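Local coordinates for protein nucleoporin NUP145N (Chaetomium thermophilum, PDB 5HB6) that probably serves as a structural component of the nuclear pore complex, here represented by the autoproteolytic domain that separates the two halves of its precursor, at residues 66-69 with 73-76; 19-24 with 48-53; 2-7 with 57-62. The protein carries 1 engineered substitution. All coordinates share one frame; numbering follows the deposited sequence. Where two conformers were deposited one is given.

Contact 1 (66-69 with 73-76); sequences TVYP and KKPP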
loop_
_atom_site.group_PDB
_atom_site.type_symbol
_atom_site.label_atom_id
_atom_site.label_comp_id
_atom_site.label_asym_id
_atom_site.label_seq_id
_atom_site.Cartn_x
_atom_site.Cartn_y
_atom_site.Cartn_z
ATOM N N THR A 66 6.102 1.603 -2.466
ATOM C CA THR A 66 6.963 2.678 -1.991
ATOM C C THR A 66 6.118 3.937 -1.875
ATOM O O THR A 66 5.314 4.243 -2.764
ATOM C CB THR A 66 8.144 2.953 -2.989
ATOM O OG1 THR A 66 8.930 1.779 -3.200
ATOM C CG2 THR A 66 9.076 4.077 -2.479
ATOM N N VAL A 67 6.281 4.652 -0.772
ATOM C CA VAL A 67 5.624 5.937 -0.582
ATOM C C VAL A 67 6.698 6.955 -0.222
ATOM O O VAL A 67 7.427 6.757 0.753
ATOM C CB VAL A 67 4.543 5.850 0.514
ATOM C CG1 VAL A 67 3.818 7.183 0.678
ATOM C CG2 VAL A 67 3.554 4.760 0.177
ATOM N N TYR A 68 6.771 8.061 -0.997
ATOM C CA TYR A 68 7.778 9.119 -0.882
ATOM C C TYR A 68 9.166 8.596 -1.223
ATOM O O TYR A 68 9.985 8.371 -0.324
ATOM C CB TYR A 68 7.782 9.760 0.510
ATOM C CG TYR A 68 6.501 10.494 0.859
ATOM C CD1 TYR A 68 6.102 11.604 0.145
ATOM C CD2 TYR A 68 5.696 10.058 1.896
ATOM C CE1 TYR A 68 4.943 12.270 0.456
ATOM C CE2 TYR A 68 4.529 10.706 2.210
ATOM C CZ TYR A 68 4.142 11.806 1.489
ATOM O OH TYR A 68 2.973 12.467 1.830
ATOM N N PRO A 69 9.484 8.446 -2.514
ATOM C CA PRO A 69 10.792 7.902 -2.903
ATOM C C PRO A 69 11.949 8.882 -2.750
ATOM O O PRO A 69 13.102 8.440 -2.777
ATOM C CB PRO A 69 10.585 7.542 -4.384
ATOM C CG PRO A 69 9.600 8.558 -4.850
ATOM C CD PRO A 69 8.640 8.724 -3.689
ATOM N N LYS A 73 12.284 14.967 0.340
ATOM C CA LYS A 73 10.914 15.451 0.235
ATOM C C LYS A 73 9.963 14.394 0.768
ATOM O O LYS A 73 9.058 13.946 0.057
ATOM C CB LYS A 73 10.562 15.774 -1.220
ATOM C CG LYS A 73 11.313 16.964 -1.804
ATOM C CD LYS A 73 10.444 17.751 -2.804
ATOM C CE LYS A 73 10.955 17.637 -4.245
ATOM N NZ LYS A 73 9.851 17.524 -5.245
ATOM N N LYS A 74 10.174 13.992 2.019
ATOM C CA LYS A 74 9.357 12.982 2.683
ATOM C C LYS A 74 8.917 13.599 4.004
ATOM O O LYS A 74 9.781 13.968 4.822
ATOM C CB LYS A 74 10.220 11.743 2.920
ATOM C CG LYS A 74 9.492 10.560 3.509
ATOM C CD LYS A 74 10.470 9.432 3.761
ATOM C CE LYS A 74 9.762 8.146 4.092
ATOM N NZ LYS A 74 9.451 7.351 2.869
ATOM N N PRO A 75 7.616 13.750 4.261
ATOM C CA PRO A 75 7.173 14.416 5.508
ATOM C C PRO A 75 7.413 13.561 6.736
ATOM O O PRO A 75 7.665 12.353 6.628
ATOM C CB PRO A 75 5.669 14.619 5.278
ATOM C CG PRO A 75 5.296 13.574 4.323
ATOM C CD PRO A 75 6.468 13.400 3.408
ATOM N N PRO A 76 7.326 14.152 7.931
ATOM C CA PRO A 76 7.501 13.367 9.154
ATOM C C PRO A 76 6.394 12.336 9.324
ATOM O O PRO A 76 5.323 12.422 8.724
ATOM C CB PRO A 76 7.441 14.424 10.263
ATOM C CG PRO A 76 6.656 15.534 9.681
ATOM C CD PRO A 76 7.020 15.564 8.223
HETATM O O HOH W 1 10.253 5.724 0.803
#
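A CH-pi contact and a lysine ammonium bonded to backbone carbonyls tie Tyr-68, just beyond the end of strand 64-67, to Lys-74 and Pro-75 in the loop that follows, at the surface of the domain. Pro-75 supplies the CH-pi part: its CD stands 3.4 Å from the centroid of the Tyr-68 ring, and the line between them leans only 10° from the ring normal, so CD sits over the ring centre. Pro-75 CG is displaced toward the phenolic end, 3.6 Å from Tyr-68 OH. That hydroxyl is itself hydrogen-bonded to the backbone N of Leu-81, which fixes the far end of the ring while the proline covers one face. Within the S59 autopeptidase domain the chain thus turns back on itself after the 58-61/64-67 hairpin, with three residues between the segments. Lys-74 runs across the root of the tyrosine, its CG 3.5 Å from Tyr-68 CB. In the conformer described, with CG anti to the backbone N (chi1 -176°), the lysine chain stays extended until a bend at its last torsion. Lys-74 NZ then donates a hydrogen bond to Val-67 O at 3.0 Å, in the plane of that carbonyl. A weak bond reaches Tyr-68 O, 3.4 Å from Lys-74 NZ, and a water accepts from the same NZ while donating to Tyr-68 O. Lys-74 NZ also makes a weak hydrogen bond to the carbonyl of Phe-137, the residue after which relatives in this family cleave themselves.

Contact 2 (19-24 with 48-53); sequences MQRQRV and INLDDL. With SO4 (sulfate ion), chain D.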
loop_
_atom_site.group_PDB
_atom_site.type_symbol
_atom_site.label_atom_id
_atom_site.label_comp_id
_atom_site.label_asym_id
_atom_site.label_seq_id
_atom_site.Cartn_x
_atom_site.Cartn_y
_atom_site.Cartn_z
ATOM N N MET A 19 -12.516 21.352 4.920
ATOM C CA MET A 19 -12.375 20.515 6.105
ATOM C C MET A 19 -12.276 19.046 5.729
ATOM O O MET A 19 -11.515 18.299 6.354
ATOM C CB MET A 19 -13.546 20.764 7.056
ATOM C CG MET A 19 -13.717 22.228 7.441
ATOM S SD MET A 19 -12.187 22.994 8.044
ATOM C CE MET A 19 -11.883 22.034 9.536
ATOM N N GLN A 20 -13.019 18.621 4.703
ATOM C CA GLN A 20 -13.039 17.218 4.302
ATOM C C GLN A 20 -11.715 16.781 3.672
ATOM O O GLN A 20 -11.222 15.687 3.959
ATOM C CB GLN A 20 -14.183 16.991 3.323
ATOM C CG GLN A 20 -15.554 17.068 3.959
ATOM C CD GLN A 20 -16.675 17.236 2.939
ATOM O OE1 GLN A 20 -16.458 17.686 1.811
ATOM N NE2 GLN A 20 -17.886 16.877 3.340
ATOM N N ARG A 21 -11.121 17.618 2.816
ATOM C CA ARG A 21 -9.905 17.211 2.120
ATOM C C ARG A 21 -8.716 17.069 3.064
ATOM O O ARG A 21 -7.742 16.391 2.718
ATOM C CB ARG A 21 -9.596 18.170 0.965
ATOM C CG ARG A 21 -8.410 17.734 0.111
ATOM C CD ARG A 21 -8.327 18.416 -1.264
ATOM N NE ARG A 21 -7.068 18.056 -1.926
ATOM C CZ ARG A 21 -6.785 18.256 -3.208
ATOM N NH1 ARG A 21 -7.677 18.809 -4.021
ATOM N NH2 ARG A 21 -5.599 17.891 -3.679
ATOM N N GLN A 22 -8.786 17.664 4.255
ATOM C CA GLN A 22 -7.752 17.512 5.272
ATOM C C GLN A 22 -7.876 16.216 6.059
ATOM O O GLN A 22 -6.991 15.925 6.865
ATOM C CB GLN A 22 -7.769 18.711 6.231
ATOM C CG GLN A 22 -7.246 19.969 5.570
ATOM C CD GLN A 22 -7.193 21.165 6.487
ATOM O OE1 GLN A 22 -7.454 21.066 7.684
ATOM N NE2 GLN A 22 -6.849 22.314 5.920
ATOM N N ARG A 23 -8.935 15.444 5.848
ATOM C CA ARG A 23 -9.170 14.233 6.631
ATOM C C ARG A 23 -9.912 13.210 5.772
ATOM O O ARG A 23 -11.034 12.789 6.067
ATOM C CB ARG A 23 -9.950 14.575 7.898
ATOM C CG ARG A 23 -11.203 15.364 7.616
ATOM C CD ARG A 23 -12.027 15.667 8.864
ATOM N NE ARG A 23 -12.888 16.834 8.667
ATOM C CZ ARG A 23 -14.038 16.840 7.989
ATOM N NH1 ARG A 23 -14.498 15.735 7.423
ATOM N NH2 ARG A 23 -14.736 17.965 7.881
ATOM N N VAL A 24 -9.285 12.791 4.677
ATOM C CA VAL A 24 -9.891 11.819 3.772
ATOM C C VAL A 24 -9.778 10.439 4.413
ATOM O O VAL A 24 -8.673 9.978 4.710
ATOM C CB VAL A 24 -9.199 11.839 2.399
ATOM C CG1 VAL A 24 -9.815 10.789 1.491
ATOM C CG2 VAL A 24 -9.287 13.238 1.808
ATOM N N ILE A 48 -1.414 17.866 -1.566
ATOM C CA ILE A 48 -0.839 16.838 -2.424
ATOM C C ILE A 48 -1.399 17.024 -3.827
ATOM O O ILE A 48 -2.596 17.287 -3.997
ATOM C CB ILE A 48 -1.169 15.442 -1.861
ATOM C CG1 ILE A 48 -0.357 15.222 -0.581
ATOM C CG2 ILE A 48 -0.877 14.360 -2.883
ATOM C CD1 ILE A 48 -0.777 14.029 0.231
ATOM N N ASN A 49 -0.528 16.900 -4.830
ATOM C CA ASN A 49 -0.912 17.045 -6.233
ATOM C C ASN A 49 -1.468 15.721 -6.731
ATOM O O ASN A 49 -0.717 14.796 -7.059
ATOM C CB ASN A 49 0.292 17.469 -7.063
ATOM C CG ASN A 49 -0.045 17.687 -8.538
ATOM O OD1 ASN A 49 -1.182 17.489 -8.971
ATOM N ND2 ASN A 49 0.953 18.108 -9.313
ATOM N N LEU A 50 -2.793 15.629 -6.797
ATOM C CA LEU A 50 -3.436 14.380 -7.170
ATOM C C LEU A 50 -3.185 14.009 -8.620
ATOM O O LEU A 50 -3.391 12.852 -8.991
ATOM C CB LEU A 50 -4.936 14.464 -6.910
ATOM C CG LEU A 50 -5.359 14.710 -5.471
ATOM C CD1 LEU A 50 -6.826 15.092 -5.453
ATOM C CD2 LEU A 50 -5.124 13.463 -4.660
ATOM N N ASP A 51 -2.747 14.958 -9.446
ATOM C CA ASP A 51 -2.405 14.672 -10.829
ATOM C C ASP A 51 -0.975 14.183 -10.985
ATOM O O ASP A 51 -0.575 13.816 -12.094
ATOM C CB ASP A 51 -2.614 15.914 -11.697
ATOM C CG ASP A 51 -4.055 16.072 -12.152
ATOM O OD1 ASP A 51 -4.726 15.038 -12.399
ATOM O OD2 ASP A 51 -4.519 17.225 -12.252
ATOM N N ASP A 52 -0.192 14.170 -9.914
ATOM C CA ASP A 52 1.175 13.690 -9.973
ATOM C C ASP A 52 1.441 12.889 -8.715
ATOM O O ASP A 52 2.382 13.137 -7.960
ATOM C CB ASP A 52 2.170 14.831 -10.143
ATOM C CG ASP A 52 3.543 14.336 -10.531
ATOM O OD1 ASP A 52 3.622 13.222 -11.096
ATOM O OD2 ASP A 52 4.537 15.054 -10.274
ATOM N N LEU A 53 0.579 11.903 -8.493
ATOM C CA LEU A 53 0.665 10.991 -7.364
ATOM C C LEU A 53 1.152 9.619 -7.801
ATOM O O LEU A 53 2.150 9.107 -7.266
ATOM C CB LEU A 53 -0.719 10.874 -6.718
ATOM C CG LEU A 53 -0.811 10.263 -5.323
ATOM C CD1 LEU A 53 -2.021 10.838 -4.575
ATOM C CD2 LEU A 53 -0.915 8.763 -5.421
HETATM S S SO4 D . -5.023 18.634 -7.415
HETATM O O1 SO4 D . -4.404 18.013 -6.240
HETATM O O2 SO4 D . -6.435 18.883 -7.127
HETATM O O3 SO4 D . -4.845 17.751 -8.569
HETATM O O4 SO4 D . -4.361 19.901 -7.703
#
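At a sulfate site in this autopeptidase domain, its ion probably taken from the crystallisation liquor, Arg-21 of helix 18-21 meets Ile-48 and Leu-50 of the loop ahead of strand 58-61. The guanidinium faces the anion edge-on, with the sulfur in its plane. NH2 of Arg-21 donates to sulfate O1 at 2.8 Å, and NH1 adds a weak, longer bond to O2. O1 is gripped from the loop as well: Leu-50 N lies 2.9 Å from it, with a nearly straight N-H...O angle of 178°. Arg-14 of helix 10-14 donates to the same ion, so a second positive group probably helps offset its charge.

The arginine is placed by its own extended chain and by a bond that does not involve the ion. Its CG is anti to the backbone N (chi1 -175°) and the chain continues extended to NE, which is hydrogen-bonded to Leu-45 O. Ile-48 O lies at the guanidinium edge, 3.1 Å from Arg-21 NH2. Over one face of the group comes Leu-50 CD1, 3.5 Å from Arg-21 NH2, while the Leu-50 side chain also packs on Ile-13. The loop's shape is set partly by an Asx turn, in which Asn-49 OD1 accepts from Asp-51 N at 3.0 Å, the donor standing 45° out of the amide carbonyl plane.

Contact 3 (2-7 with 57-62); sequences GAYWMS and IVILEP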
loop_
_atom_site.group_PDB
_atom_site.type_symbol
_atom_site.label_atom_id
_atom_site.label_comp_id
_atom_site.label_asym_id
_atom_site.label_seq_id
_atom_site.Cartn_x
_atom_site.Cartn_y
_atom_site.Cartn_z
ATOM N N GLY A 2 -0.083 -2.310 -15.456
ATOM C CA GLY A 2 -1.457 -2.217 -15.035
ATOM C C GLY A 2 -1.753 -0.794 -14.669
ATOM O O GLY A 2 -0.859 -0.004 -14.371
ATOM N N ALA A 3 -3.030 -0.468 -14.702
ATOM C CA ALA A 3 -3.479 0.889 -14.425
ATOM C C ALA A 3 -3.470 1.167 -12.926
ATOM O O ALA A 3 -3.940 0.354 -12.123
ATOM C CB ALA A 3 -4.895 1.063 -14.951
ATOM N N TYR A 4 -2.947 2.333 -12.551
ATOM C CA TYR A 4 -3.119 2.858 -11.206
ATOM C C TYR A 4 -4.527 3.408 -11.027
ATOM O O TYR A 4 -5.170 3.845 -11.982
ATOM C CB TYR A 4 -2.171 4.017 -10.972
ATOM C CG TYR A 4 -0.734 3.745 -10.599
ATOM C CD1 TYR A 4 -0.361 3.654 -9.263
ATOM C CD2 TYR A 4 0.276 3.667 -11.572
ATOM C CE1 TYR A 4 0.948 3.486 -8.904
ATOM C CE2 TYR A 4 1.598 3.497 -11.208
ATOM C CZ TYR A 4 1.925 3.420 -9.876
ATOM O OH TYR A 4 3.225 3.240 -9.476
ATOM N N TRP A 5 -4.986 3.416 -9.773
ATOM C CA TRP A 5 -6.255 4.044 -9.423
ATOM C C TRP A 5 -6.158 4.525 -7.981
ATOM O O TRP A 5 -5.290 4.090 -7.214
ATOM C CB TRP A 5 -7.434 3.080 -9.616
ATOM C CG TRP A 5 -7.207 1.772 -8.938
ATOM C CD1 TRP A 5 -6.620 0.647 -9.478
ATOM C CD2 TRP A 5 -7.505 1.457 -7.587
ATOM N NE1 TRP A 5 -6.564 -0.339 -8.538
ATOM C CE2 TRP A 5 -7.125 0.120 -7.373
ATOM C CE3 TRP A 5 -8.110 2.158 -6.547
ATOM C CZ2 TRP A 5 -7.286 -0.522 -6.142
ATOM C CZ3 TRP A 5 -8.283 1.524 -5.325
ATOM C CH2 TRP A 5 -7.862 0.196 -5.124
ATOM N N MET A 6 -7.067 5.409 -7.599
ATOM C CA MET A 6 -7.225 5.789 -6.197
ATOM C C MET A 6 -8.704 5.823 -5.833
ATOM O O MET A 6 -9.561 6.047 -6.688
ATOM C CB MET A 6 -6.545 7.132 -5.870
ATOM C CG MET A 6 -7.201 8.368 -6.477
ATOM S SD MET A 6 -6.401 9.955 -6.157
ATOM C CE MET A 6 -5.074 9.899 -7.358
ATOM N N SER A 7 -8.968 5.644 -4.547
ATOM C CA SER A 7 -10.321 5.701 -4.005
ATOM C C SER A 7 -10.256 6.380 -2.645
ATOM O O SER A 7 -9.409 6.024 -1.831
ATOM C CB SER A 7 -10.864 4.281 -3.836
ATOM O OG SER A 7 -12.198 4.311 -3.376
ATOM N N ILE A 57 4.571 9.880 -6.010
ATOM C CA ILE A 57 4.446 9.799 -4.554
ATOM C C ILE A 57 4.286 8.351 -4.098
ATOM O O ILE A 57 5.004 7.879 -3.212
ATOM C CB ILE A 57 3.260 10.674 -4.078
ATOM C CG1 ILE A 57 3.519 12.161 -4.371
ATOM C CG2 ILE A 57 3.015 10.481 -2.592
ATOM C CD1 ILE A 57 2.388 13.100 -3.948
ATOM N N VAL A 58 3.334 7.640 -4.696
ATOM C CA VAL A 58 3.082 6.235 -4.404
ATOM C C VAL A 58 3.498 5.441 -5.630
ATOM O O VAL A 58 2.950 5.638 -6.719
ATOM C CB VAL A 58 1.612 5.982 -4.033
ATOM C CG1 VAL A 58 1.390 4.498 -3.735
ATOM C CG2 VAL A 58 1.187 6.873 -2.860
ATOM N N ILE A 59 4.451 4.530 -5.448
ATOM C CA ILE A 59 4.973 3.719 -6.547
ATOM C C ILE A 59 4.622 2.278 -6.245
ATOM O O ILE A 59 5.033 1.742 -5.203
ATOM C CB ILE A 59 6.492 3.867 -6.738
ATOM C CG1 ILE A 59 6.849 5.313 -7.062
ATOM C CG2 ILE A 59 6.952 3.015 -7.891
ATOM C CD1 ILE A 59 7.114 6.142 -5.877
ATOM N N LEU A 60 3.898 1.653 -7.167
ATOM C CA LEU A 60 3.487 0.261 -7.061
ATOM C C LEU A 60 4.050 -0.495 -8.252
ATOM O O LEU A 60 3.651 -0.266 -9.388
ATOM C CB LEU A 60 1.960 0.169 -7.019
ATOM C CG LEU A 60 1.361 0.698 -5.721
ATOM C CD1 LEU A 60 -0.139 0.825 -5.803
ATOM C CD2 LEU A 60 1.698 -0.224 -4.569
ATOM N N GLU A 61 4.967 -1.404 -7.985
ATOM C CA GLU A 61 5.438 -2.363 -8.970
ATOM C C GLU A 61 5.355 -3.734 -8.327
ATOM O O GLU A 61 5.218 -3.834 -7.099
ATOM C CB GLU A 61 6.877 -2.058 -9.418
ATOM C CG GLU A 61 6.993 -0.686 -10.093
ATOM C CD GLU A 61 8.405 -0.334 -10.514
ATOM O OE1 GLU A 61 9.354 -0.959 -9.995
ATOM O OE2 GLU A 61 8.554 0.571 -11.359
ATOM N N PRO A 62 5.389 -4.812 -9.112
ATOM C CA PRO A 62 5.164 -6.132 -8.516
ATOM C C PRO A 62 6.049 -6.358 -7.305
ATOM O O PRO A 62 7.263 -6.186 -7.340
ATOM C CB PRO A 62 5.471 -7.094 -9.663
ATOM C CG PRO A 62 5.080 -6.323 -10.874
ATOM C CD PRO A 62 5.590 -4.919 -10.573
#
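Tyr-4 and Leu-60 link two sheets of the autopeptidase domain: strand 4-7, outermost in the six-stranded antiparallel sheet, and strand 58-61 of the two-stranded hairpin. The short segments' axes come no closer than 9.7 Å and run at 129° to each other, so a long side chain, not strand pairing, spans the distance.

The polar part is a single hydrogen bond. Leu-60 N donates to Tyr-4 OH over 2.9 Å, and its N-H...O angle of 175° is almost straight. Since Ile-59 pairs its backbone with Thr-66, the N-H of Leu-60 lies on the other edge of strand 58-61, where the phenol satisfies it. The same oxygen, Tyr-4 OH, makes a close van der Waals approach to Ile-59 CA, at 3.4 Å. Arg-31 bridges the same gap, giving NE to Gly-2 O and NH1 to Leu-60 O.

The apolar part lies along the ring. Tyr-4 CE1 is 3.9 Å from Leu-60 CB, and the tyrosine ring also meets that of Phe-54, a further restraint on its tilt. An alanine at Tyr-4 is likely to leave the backbone N-H of Leu-60 without its acceptor and to open a gap between strand 4-7 and the hairpin where the ring had bridged them.

With CG anti to the carbonyl carbon (chi1 -82°), the end of the ring comes up to strand 58-61, where Tyr-4 CE1 lies 3.7 Å from Val-58 O.

In the fold
Contacts 2 and 3 are both partly buried, contact 3 nearest the centre of the chain, its own centre about 9 Å away against about 17 Å for contact 2; contact 1, at about 13 Å, is a surface contact. Contacts 1 and 3 share the hairpin: Thr-66 O lies 2.8 Å from Ile-59 N, a probable hydrogen bond joining strands 64-67 and 58-61. Contact 2 is nested in the chain between the segments of contact 3 and touches it through a probable Leu-53 O to Val-58 N hydrogen bond and packing such as Ile-48 on Ile-57. The chemistry differs with place: a phenol capturing a strand N-H between sheets, a lysine and proline closing a surface turn, and an arginine of helix 18-21 and a loop N-H holding a sulfate.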